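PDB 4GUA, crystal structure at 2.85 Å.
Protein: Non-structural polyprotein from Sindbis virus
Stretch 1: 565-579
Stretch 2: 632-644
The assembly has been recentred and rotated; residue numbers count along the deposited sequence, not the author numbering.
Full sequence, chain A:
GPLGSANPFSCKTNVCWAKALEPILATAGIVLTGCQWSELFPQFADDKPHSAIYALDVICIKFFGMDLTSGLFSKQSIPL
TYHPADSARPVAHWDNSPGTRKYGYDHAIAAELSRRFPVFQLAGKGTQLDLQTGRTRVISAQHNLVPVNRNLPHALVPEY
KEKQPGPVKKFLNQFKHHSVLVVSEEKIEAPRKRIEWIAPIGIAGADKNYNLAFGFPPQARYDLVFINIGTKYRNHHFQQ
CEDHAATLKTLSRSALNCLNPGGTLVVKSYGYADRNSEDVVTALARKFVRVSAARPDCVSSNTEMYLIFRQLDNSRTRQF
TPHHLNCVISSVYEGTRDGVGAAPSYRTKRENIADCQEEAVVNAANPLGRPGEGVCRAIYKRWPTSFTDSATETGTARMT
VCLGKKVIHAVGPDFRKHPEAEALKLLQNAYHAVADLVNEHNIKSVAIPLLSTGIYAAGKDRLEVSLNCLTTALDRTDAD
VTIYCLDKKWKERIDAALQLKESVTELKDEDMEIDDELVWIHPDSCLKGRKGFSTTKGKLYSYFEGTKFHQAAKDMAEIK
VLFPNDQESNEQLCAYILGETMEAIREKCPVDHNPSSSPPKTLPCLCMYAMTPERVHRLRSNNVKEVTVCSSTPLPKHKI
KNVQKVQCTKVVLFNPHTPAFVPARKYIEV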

# COMPACT_ATOMS: atom_id res chain seq x y z
N ASN A 565 -15.42 11.72 4.89
CA ASN A 565 -16.49 11.05 4.15
C ASN A 565 -16.28 11.22 2.65
O ASN A 565 -16.17 12.34 2.15
CB ASN A 565 -17.84 11.62 4.57
CG ASN A 565 -18.99 10.98 3.82
OD1 ASN A 565 -19.46 11.51 2.81
ND2 ASN A 565 -19.42 9.82 4.28
N ASP A 566 -16.23 10.10 1.92
CA ASP A 566 -15.90 10.15 0.50
C ASP A 566 -16.82 11.10 -0.27
O ASP A 566 -16.35 11.85 -1.12
CB ASP A 566 -15.93 8.75 -0.13
CG ASP A 566 -14.77 7.88 0.33
OD1 ASP A 566 -13.68 8.43 0.58
OD2 ASP A 566 -14.94 6.64 0.42
N GLN A 567 -18.11 11.06 0.04
CA GLN A 567 -19.09 11.84 -0.71
C GLN A 567 -19.03 13.33 -0.42
O GLN A 567 -19.10 14.15 -1.34
CB GLN A 567 -20.50 11.30 -0.45
CG GLN A 567 -20.64 9.80 -0.67
CD GLN A 567 -22.08 9.34 -0.64
OE1 GLN A 567 -23.00 10.15 -0.59
NE2 GLN A 567 -22.28 8.02 -0.69
N GLU A 568 -18.88 13.69 0.85
CA GLU A 568 -18.76 15.10 1.21
C GLU A 568 -17.49 15.64 0.58
O GLU A 568 -17.44 16.77 0.10
CB GLU A 568 -18.72 15.28 2.73
CG GLU A 568 -19.81 14.55 3.50
CD GLU A 568 -19.92 14.99 4.95
OE1 GLU A 568 -19.33 16.03 5.31
OE2 GLU A 568 -20.58 14.26 5.74
N SER A 569 -16.45 14.80 0.59
CA SER A 569 -15.16 15.16 0.01
C SER A 569 -15.28 15.50 -1.47
O SER A 569 -14.80 16.53 -1.92
CB SER A 569 -14.18 14.00 0.18
OG SER A 569 -12.88 14.42 -0.18
N ASN A 570 -15.93 14.62 -2.22
CA ASN A 570 -16.06 14.81 -3.65
C ASN A 570 -16.94 16.01 -3.97
O ASN A 570 -16.75 16.66 -5.00
CB ASN A 570 -16.60 13.55 -4.31
CG ASN A 570 -15.56 12.46 -4.40
OD1 ASN A 570 -14.36 12.73 -4.34
ND2 ASN A 570 -16.02 11.22 -4.53
N GLU A 571 -17.89 16.31 -3.10
CA GLU A 571 -18.71 17.51 -3.25
C GLU A 571 -17.84 18.76 -3.15
O GLU A 571 -17.94 19.67 -3.98
CB GLU A 571 -19.79 17.55 -2.18
CG GLU A 571 -20.93 18.50 -2.51
CD GLU A 571 -21.92 18.65 -1.37
OE1 GLU A 571 -21.70 18.02 -0.31
OE2 GLU A 571 -22.91 19.40 -1.54
N GLN A 572 -16.98 18.81 -2.14
CA GLN A 572 -16.07 19.92 -1.98
C GLN A 572 -15.08 19.98 -3.14
O GLN A 572 -14.63 21.06 -3.54
CB GLN A 572 -15.31 19.81 -0.66
CG GLN A 572 -16.21 19.87 0.56
CD GLN A 572 -17.15 21.06 0.52
OE1 GLN A 572 -16.77 22.14 0.07
NE2 GLN A 572 -18.37 20.85 0.98
N LEU A 573 -14.73 18.82 -3.69
CA LEU A 573 -13.83 18.78 -4.83
C LEU A 573 -14.52 19.39 -6.03
O LEU A 573 -13.89 20.06 -6.84
CB LEU A 573 -13.39 17.34 -5.13
CG LEU A 573 -12.50 17.15 -6.36
CD1 LEU A 573 -11.20 17.93 -6.23
CD2 LEU A 573 -12.20 15.67 -6.58
N CYS A 574 -15.83 19.16 -6.15
CA CYS A 574 -16.59 19.77 -7.24
C CYS A 574 -16.56 21.27 -7.08
O CYS A 574 -16.37 22.00 -8.05
CB CYS A 574 -18.04 19.27 -7.25
SG CYS A 574 -18.26 17.60 -7.93
N ALA A 575 -16.76 21.74 -5.86
CA ALA A 575 -16.65 23.17 -5.56
C ALA A 575 -15.29 23.71 -5.99
O ALA A 575 -15.21 24.80 -6.57
CB ALA A 575 -16.87 23.41 -4.08
N TYR A 576 -14.24 22.94 -5.72
CA TYR A 576 -12.86 23.35 -5.99
C TYR A 576 -12.60 23.45 -7.49
O TYR A 576 -11.91 24.36 -7.95
CB TYR A 576 -11.91 22.34 -5.33
CG TYR A 576 -10.44 22.46 -5.72
CD1 TYR A 576 -9.60 23.37 -5.09
CD2 TYR A 576 -9.90 21.65 -6.70
CE1 TYR A 576 -8.26 23.47 -5.44
CE2 TYR A 576 -8.57 21.74 -7.06
CZ TYR A 576 -7.76 22.65 -6.42
OH TYR A 576 -6.43 22.74 -6.80
N ILE A 577 -13.16 22.52 -8.24
CA ILE A 577 -13.02 22.50 -9.69
C ILE A 577 -13.62 23.78 -10.27
O ILE A 577 -13.15 24.31 -11.27
CB ILE A 577 -13.75 21.27 -10.28
CG1 ILE A 577 -12.92 20.01 -10.01
CG2 ILE A 577 -13.98 21.44 -11.78
CD1 ILE A 577 -13.62 18.72 -10.40
N LEU A 578 -14.65 24.25 -9.60
CA LEU A 578 -15.42 25.40 -10.06
C LEU A 578 -14.90 26.75 -9.51
O LEU A 578 -15.52 27.79 -9.75
CB LEU A 578 -16.89 25.19 -9.67
CG LEU A 578 -17.58 24.00 -10.33
CD1 LEU A 578 -18.98 23.79 -9.77
CD2 LEU A 578 -17.64 24.17 -11.84
N GLY A 579 -13.76 26.73 -8.82
CA GLY A 579 -13.28 27.91 -8.11
C GLY A 579 -13.48 27.70 -6.60
O GLY A 579 -13.63 26.57 -6.15
N SER A 632 -18.35 6.53 -10.38
CA SER A 632 -17.16 6.09 -9.66
C SER A 632 -16.56 7.23 -8.85
O SER A 632 -15.54 7.06 -8.19
CB SER A 632 -16.11 5.52 -10.61
OG SER A 632 -16.52 4.25 -11.11
N THR A 633 -17.19 8.39 -8.91
CA THR A 633 -16.85 9.47 -8.00
C THR A 633 -18.11 9.77 -7.21
O THR A 633 -18.89 10.66 -7.58
CB THR A 633 -16.38 10.71 -8.77
OG1 THR A 633 -15.13 10.43 -9.40
CG2 THR A 633 -16.21 11.90 -7.84
N PRO A 634 -18.34 9.01 -6.13
CA PRO A 634 -19.58 9.09 -5.35
C PRO A 634 -19.84 10.49 -4.84
O PRO A 634 -18.93 11.15 -4.34
CB PRO A 634 -19.32 8.13 -4.18
CG PRO A 634 -18.29 7.20 -4.67
CD PRO A 634 -17.41 8.00 -5.58
N LEU A 635 -21.09 10.93 -4.96
CA LEU A 635 -21.48 12.24 -4.48
C LEU A 635 -22.67 12.10 -3.55
O LEU A 635 -23.33 11.06 -3.52
CB LEU A 635 -21.84 13.15 -5.65
CG LEU A 635 -20.66 13.67 -6.45
CD1 LEU A 635 -21.13 14.26 -7.76
CD2 LEU A 635 -19.90 14.72 -5.65
N PRO A 636 -22.95 13.16 -2.79
CA PRO A 636 -24.14 13.11 -1.95
C PRO A 636 -25.37 12.80 -2.80
O PRO A 636 -25.37 13.01 -4.01
CB PRO A 636 -24.22 14.53 -1.37
CG PRO A 636 -22.82 15.01 -1.36
CD PRO A 636 -22.15 14.37 -2.54
N LYS A 637 -26.40 12.29 -2.14
CA LYS A 637 -27.61 11.84 -2.81
C LYS A 637 -28.40 13.01 -3.39
O LYS A 637 -29.07 12.86 -4.40
CB LYS A 637 -28.45 10.97 -1.85
CG LYS A 637 -28.36 11.37 -0.38
CD LYS A 637 -27.27 10.54 0.33
CE LYS A 637 -26.81 11.15 1.64
NZ LYS A 637 -26.16 12.48 1.46
N HIS A 638 -28.31 14.18 -2.76
CA HIS A 638 -28.98 15.36 -3.28
C HIS A 638 -28.25 15.87 -4.53
O HIS A 638 -27.30 15.25 -4.99
CB HIS A 638 -29.09 16.47 -2.22
CG HIS A 638 -27.78 17.01 -1.75
ND1 HIS A 638 -27.16 18.08 -2.35
CD2 HIS A 638 -26.98 16.65 -0.72
CE1 HIS A 638 -26.03 18.35 -1.72
NE2 HIS A 638 -25.90 17.49 -0.72
N LYS A 639 -28.71 16.98 -5.09
CA LYS A 639 -28.12 17.52 -6.30
C LYS A 639 -27.27 18.77 -6.00
O LYS A 639 -27.56 19.52 -5.07
CB LYS A 639 -29.18 17.81 -7.36
CG LYS A 639 -29.86 16.55 -7.93
CD LYS A 639 -28.85 15.59 -8.58
CE LYS A 639 -29.19 15.31 -10.03
NZ LYS A 639 -28.17 14.46 -10.69
N ILE A 640 -26.22 18.95 -6.80
CA ILE A 640 -25.25 20.03 -6.63
C ILE A 640 -25.25 20.90 -7.87
O ILE A 640 -25.18 20.39 -8.99
CB ILE A 640 -23.84 19.44 -6.44
CG1 ILE A 640 -23.85 18.39 -5.33
CG2 ILE A 640 -22.83 20.54 -6.11
CD1 ILE A 640 -23.63 16.99 -5.84
N LYS A 641 -25.34 22.22 -7.70
CA LYS A 641 -25.43 23.11 -8.86
C LYS A 641 -24.20 23.00 -9.75
O LYS A 641 -23.09 22.84 -9.26
CB LYS A 641 -25.60 24.58 -8.44
CG LYS A 641 -26.00 25.49 -9.60
CD LYS A 641 -26.16 26.95 -9.20
CE LYS A 641 -26.78 27.77 -10.33
NZ LYS A 641 -25.79 28.67 -11.01
N ASN A 642 -24.43 23.08 -11.06
CA ASN A 642 -23.36 23.00 -12.04
C ASN A 642 -22.60 21.67 -11.99
O ASN A 642 -21.44 21.59 -12.39
CB ASN A 642 -22.39 24.17 -11.86
CG ASN A 642 -23.07 25.52 -12.01
OD1 ASN A 642 -22.92 26.40 -11.16
ND2 ASN A 642 -23.82 25.70 -13.10
N VAL A 643 -23.26 20.63 -11.50
CA VAL A 643 -22.67 19.30 -11.49
C VAL A 643 -23.65 18.32 -12.12
O VAL A 643 -24.72 18.08 -11.57
CB VAL A 643 -22.34 18.83 -10.05
CG1 VAL A 643 -21.84 17.39 -10.04
CG2 VAL A 643 -21.32 19.76 -9.40
N GLN A 644 -23.30 17.76 -13.27
CA GLN A 644 -24.14 16.74 -13.88
C GLN A 644 -23.64 15.36 -13.47
O GLN A 644 -22.47 15.03 -13.68
CB GLN A 644 -24.15 16.85 -15.41
CG GLN A 644 -25.13 15.87 -16.05
CD GLN A 644 -24.88 15.62 -17.53
OE1 GLN A 644 -23.96 16.19 -18.13
NE2 GLN A 644 -25.70 14.76 -18.12

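A helix running from Asp566 to Ile577 packs against an extended, largely irregular segment, and the two bury 629 Å² between them, both sides summed. Three helical residues, Gln567, Glu571 and Asn570, contribute most of the helix's share. Asn570 and Glu571 follow Gln567 by three and four positions, about one helical turn, and Cys574 and Leu578 continue the contact further along.

Gln567 covers the most surface. Here the two backbones have their nearest CA atoms, CA of Gln567 lying 4.5 Å from CA of Leu635. The CA-to-CB bond points toward the segment, and the m, t rotamer extends the side chain across the segment. Its methylenes pack on prolines: CG lies 4.1 Å from CB of Pro634, and CB lies 4.1 Å from CD of Pro636. A long side chain with an aliphatic stem and a polar end suits this place, since the stem covers the rings while the amide reaches the backbone around Leu635. The amide is probably turned over in the model, so its individual contacts are best left unassigned.

Glu571, one turn on, starts sideways, but its t, t rotamer carries the carboxylate to the segment. OE1 of Glu571 sits 3.4 Å from CG of Pro636, and OE2 of Glu571 approaches CE1 of His638 at 3.3 Å, at the edge of the imidazole and near its plane. The ring is itself anchored by a hydrogen bond from ND1 of His638 to O of Lys639, 3.1 Å long. An extended acidic side chain suits this partly exposed place, because its length lets the carboxylate reach Pro636 and the edge of the His638 ring.

Asn570 supplies the hydrogen bond between the stretches: its ND2 donates to O of Pro634 at 2.9 Å, with a nearly straight angle of 164°. The short side chain points toward its partner and places the amide directly at a carbonyl, while ND2 of Asn570 also lies 3.4 Å from CG2 of Thr633.

Leu635 fills the space between these polar groups. Its CA-to-CB bond points away from the helix, yet the m, t rotamer brings the end of the side chain back, so that CD2 of Leu635 lies 3.7 Å from CB of Asn570 and 4.0 Å from SG of Cys574. Buried Cys574 is small and apolar enough to fit here, and its CB meets CG2 of Val643 at 4.0 Å. Beyond the helix, Leu578 extends the apolar contact, its CD1 lying 4.0 Å from CB of Asn642 in the type II turn from Ile640 to Val643.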